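Local coordinates for ABC transporter, periplasmic substrate-binding protein (Thermotoga maritima, PDB 2HPG) that probably captures a solute in the periplasm and delivers it to a tripartite ATP-independent (TRAP) membrane transporter, at residues P167-L176 / F294-L305. Sequence-based numbering, arbitrary orientation.
Sequences PAWQESIRSL and FMEKAKQAYKNL
Ser172 and Ala301 bring their backbones to 5.3 Å, CA to CA, where segments 167-176 and 294-305, the latter most of helix 291-305, run roughly antiparallel at 139°, their axes 7.6 Å apart at closest approach. Small residues suit such closeness: the methyl of Ala301 points at the partner helix, its CB 3.7 Å from both Glu171 O and Ser175 OG. Ser175 OG sits between its backbone N and carbonyl carbon (chi1 78°), which turns it back to Ser172 O in a 2.7 Å hydrogen bond, so this small polar group is satisfied within its own helix while lying over Ala298 CA. With an alanine here the hydroxyl is gone, Ser172 O would probably keep just the Leu176 N bond within the helix, and packing beside the Ala301 methyl is likely to slacken. In the bilobed fold of family 7 solute-binding proteins, this contact lays a helix late in the chain against one whose other face, through Trp169 and Ile173, covers strand 218-234. Leu176 serves one end: its CD2 reaches the Phe294 ring at the edge, 4.1 Å from CD1. At the other end branched Leu305 sets CD2 3.9 Å from Glu171 CG, against the aliphatic part of a bent acidic chain. On the more polar flank no direct hydrogen bond crosses; one water donates to Glu171 O and accepts from Arg174 NH1 and, at 3.1 Å, from Asn304 ND2. Gln300 NE2 holds the Asn304 amide by bonding OD1, leaving ND2 turned to that water.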
# COMPACT_ATOMS: atom_id res chain seq x y z
N PRO A 167 -7.15 -3.80 10.90
CA PRO A 167 -6.30 -4.27 11.98
C PRO A 167 -4.78 -4.21 11.75
O PRO A 167 -4.08 -3.89 12.68
CB PRO A 167 -6.75 -5.73 12.16
CG PRO A 167 -8.13 -5.75 11.72
CD PRO A 167 -8.22 -4.77 10.60
N ALA A 168 -4.27 -4.53 10.56
CA ALA A 168 -2.82 -4.47 10.34
C ALA A 168 -2.26 -3.09 10.69
O ALA A 168 -1.21 -2.98 11.33
CB ALA A 168 -2.47 -4.84 8.91
N TRP A 169 -2.96 -2.04 10.30
CA TRP A 169 -2.57 -0.66 10.64
C TRP A 169 -2.76 -0.32 12.11
O TRP A 169 -1.84 0.20 12.76
CB TRP A 169 -3.40 0.33 9.85
CG TRP A 169 -3.46 0.16 8.38
CD1 TRP A 169 -4.45 -0.46 7.68
CD2 TRP A 169 -2.57 0.73 7.39
NE1 TRP A 169 -4.22 -0.34 6.32
CE2 TRP A 169 -3.07 0.37 6.12
CE3 TRP A 169 -1.40 1.49 7.46
CZ2 TRP A 169 -2.45 0.76 4.92
CZ3 TRP A 169 -0.78 1.89 6.28
CH2 TRP A 169 -1.30 1.51 5.02
N GLN A 170 -3.96 -0.57 12.62
CA GLN A 170 -4.32 -0.19 13.98
C GLN A 170 -3.40 -0.85 14.99
O GLN A 170 -2.84 -0.19 15.88
CB GLN A 170 -5.78 -0.52 14.29
CG GLN A 170 -6.81 0.19 13.42
CD GLN A 170 -7.02 1.62 13.80
OE1 GLN A 170 -7.34 1.91 14.94
NE2 GLN A 170 -6.88 2.54 12.83
N GLU A 171 -3.22 -2.15 14.86
CA GLU A 171 -2.39 -2.93 15.79
C GLU A 171 -0.93 -2.58 15.69
O GLU A 171 -0.24 -2.56 16.69
CB GLU A 171 -2.55 -4.42 15.50
CG GLU A 171 -3.95 -4.93 15.74
CD GLU A 171 -4.31 -5.01 17.20
OE1 GLU A 171 -3.39 -5.05 18.05
OE2 GLU A 171 -5.54 -5.02 17.49
N SER A 172 -0.45 -2.30 14.48
CA SER A 172 0.91 -1.83 14.26
C SER A 172 1.20 -0.51 15.00
O SER A 172 2.16 -0.42 15.77
CB SER A 172 1.17 -1.66 12.77
OG SER A 172 1.30 -2.93 12.14
N ILE A 173 0.36 0.50 14.77
CA ILE A 173 0.54 1.81 15.40
C ILE A 173 0.38 1.75 16.91
O ILE A 173 1.11 2.44 17.66
CB ILE A 173 -0.42 2.87 14.80
CG1 ILE A 173 -0.06 3.15 13.33
CG2 ILE A 173 -0.40 4.15 15.60
CD1 ILE A 173 1.41 3.44 13.08
N ARG A 174 -0.54 0.91 17.36
CA ARG A 174 -0.68 0.62 18.80
C ARG A 174 0.58 -0.02 19.39
O ARG A 174 1.02 0.36 20.46
CB ARG A 174 -1.90 -0.26 19.05
CG ARG A 174 -2.21 -0.48 20.51
CD ARG A 174 -3.50 -1.26 20.65
NE ARG A 174 -3.75 -1.72 22.02
CZ ARG A 174 -3.23 -2.82 22.57
NH1 ARG A 174 -2.40 -3.59 21.89
NH2 ARG A 174 -3.55 -3.17 23.82
N SER A 175 1.17 -0.98 18.69
CA SER A 175 2.35 -1.65 19.20
C SER A 175 3.59 -0.73 19.26
O SER A 175 4.45 -0.91 20.13
CB SER A 175 2.67 -2.88 18.36
OG SER A 175 3.29 -2.49 17.15
N LEU A 176 3.67 0.25 18.36
CA LEU A 176 4.76 1.25 18.36
C LEU A 176 4.68 2.22 19.53
O LEU A 176 5.69 2.80 19.93
CB LEU A 176 4.78 2.03 17.05
CG LEU A 176 5.10 1.21 15.81
CD1 LEU A 176 5.28 2.10 14.57
CD2 LEU A 176 6.32 0.36 16.04
N PHE A 294 11.92 0.69 17.62
CA PHE A 294 10.59 0.63 16.98
C PHE A 294 10.37 -0.75 16.36
O PHE A 294 9.30 -1.33 16.51
CB PHE A 294 10.44 1.73 15.93
CG PHE A 294 10.13 3.08 16.51
CD1 PHE A 294 8.86 3.39 16.93
CD2 PHE A 294 11.12 4.05 16.62
CE1 PHE A 294 8.58 4.64 17.48
CE2 PHE A 294 10.84 5.30 17.15
CZ PHE A 294 9.57 5.59 17.58
N MSE A 295 11.39 -1.27 15.69
CA MSE A 295 11.32 -2.60 15.12
C MSE A 295 11.02 -3.63 16.20
O MSE A 295 10.24 -4.56 15.98
CB MSE A 295 12.61 -2.94 14.39
CG MSE A 295 12.75 -2.14 13.12
SE MSE A 295 14.41 -2.33 12.18
CE MSE A 295 14.41 -0.61 11.24
N GLU A 296 11.63 -3.46 17.38
CA GLU A 296 11.42 -4.38 18.50
C GLU A 296 9.98 -4.28 19.04
O GLU A 296 9.36 -5.28 19.33
CB GLU A 296 12.50 -4.16 19.59
CG GLU A 296 13.91 -4.61 19.14
CD GLU A 296 15.05 -4.22 20.10
OE1 GLU A 296 14.77 -3.65 21.18
OE2 GLU A 296 16.24 -4.48 19.77
N LYS A 297 9.45 -3.06 19.14
CA LYS A 297 8.06 -2.88 19.52
C LYS A 297 7.10 -3.46 18.48
O LYS A 297 6.08 -4.02 18.84
CB LYS A 297 7.73 -1.40 19.72
CG LYS A 297 8.33 -0.77 20.94
CD LYS A 297 7.64 -1.21 22.20
CE LYS A 297 8.15 -0.44 23.39
NZ LYS A 297 8.02 -1.20 24.68
N ALA A 298 7.45 -3.34 17.20
CA ALA A 298 6.59 -3.82 16.10
C ALA A 298 6.26 -5.32 16.18
O ALA A 298 5.15 -5.73 15.83
CB ALA A 298 7.21 -3.49 14.74
N LYS A 299 7.21 -6.13 16.65
CA LYS A 299 7.04 -7.59 16.77
C LYS A 299 5.76 -7.98 17.51
O LYS A 299 5.14 -8.98 17.19
CB LYS A 299 8.26 -8.24 17.43
CG LYS A 299 9.57 -8.14 16.62
CD LYS A 299 9.55 -9.00 15.33
CE LYS A 299 10.96 -9.26 14.77
NZ LYS A 299 11.07 -10.56 14.00
N GLN A 300 5.35 -7.18 18.49
CA GLN A 300 4.14 -7.48 19.25
C GLN A 300 2.83 -7.40 18.42
O GLN A 300 1.83 -8.02 18.76
CB GLN A 300 4.04 -6.56 20.47
CG GLN A 300 2.98 -6.97 21.51
CD GLN A 300 3.19 -8.38 22.06
OE1 GLN A 300 4.31 -8.77 22.40
NE2 GLN A 300 2.11 -9.15 22.14
N ALA A 301 2.83 -6.60 17.35
CA ALA A 301 1.69 -6.58 16.43
C ALA A 301 1.62 -7.91 15.66
O ALA A 301 0.54 -8.44 15.45
CB ALA A 301 1.80 -5.40 15.46
N TYR A 302 2.76 -8.43 15.26
CA TYR A 302 2.82 -9.71 14.56
C TYR A 302 2.23 -10.82 15.46
O TYR A 302 1.41 -11.64 15.01
CB TYR A 302 4.24 -10.06 14.14
CG TYR A 302 4.78 -9.20 13.01
CD1 TYR A 302 4.96 -9.71 11.74
CD2 TYR A 302 5.12 -7.86 13.22
CE1 TYR A 302 5.47 -8.92 10.70
CE2 TYR A 302 5.62 -7.07 12.19
CZ TYR A 302 5.78 -7.60 10.94
OH TYR A 302 6.27 -6.81 9.92
N LYS A 303 2.59 -10.79 16.74
CA LYS A 303 2.08 -11.76 17.70
C LYS A 303 0.60 -11.57 18.02
O LYS A 303 -0.15 -12.53 18.08
CB LYS A 303 2.92 -11.68 18.98
CG LYS A 303 4.35 -12.23 18.81
CD LYS A 303 5.30 -11.92 19.99
CE LYS A 303 4.58 -11.84 21.35
NZ LYS A 303 3.73 -13.03 21.66
N ASN A 304 0.16 -10.32 18.23
CA ASN A 304 -1.24 -10.07 18.53
C ASN A 304 -2.21 -10.52 17.42
O ASN A 304 -3.36 -10.90 17.70
CB ASN A 304 -1.47 -8.59 18.85
CG ASN A 304 -0.85 -8.18 20.18
OD1 ASN A 304 -0.17 -8.98 20.83
ND2 ASN A 304 -1.08 -6.92 20.58
N LEU A 305 -1.75 -10.48 16.18
CA LEU A 305 -2.57 -10.84 15.04
C LEU A 305 -2.36 -12.27 14.58
O LEU A 305 -3.15 -12.76 13.80
CB LEU A 305 -2.35 -9.87 13.87
CG LEU A 305 -2.91 -8.46 14.07
CD1 LEU A 305 -2.59 -7.55 12.90
CD2 LEU A 305 -4.42 -8.52 14.31
O HOH W 1 -1.32 -4.24 19.04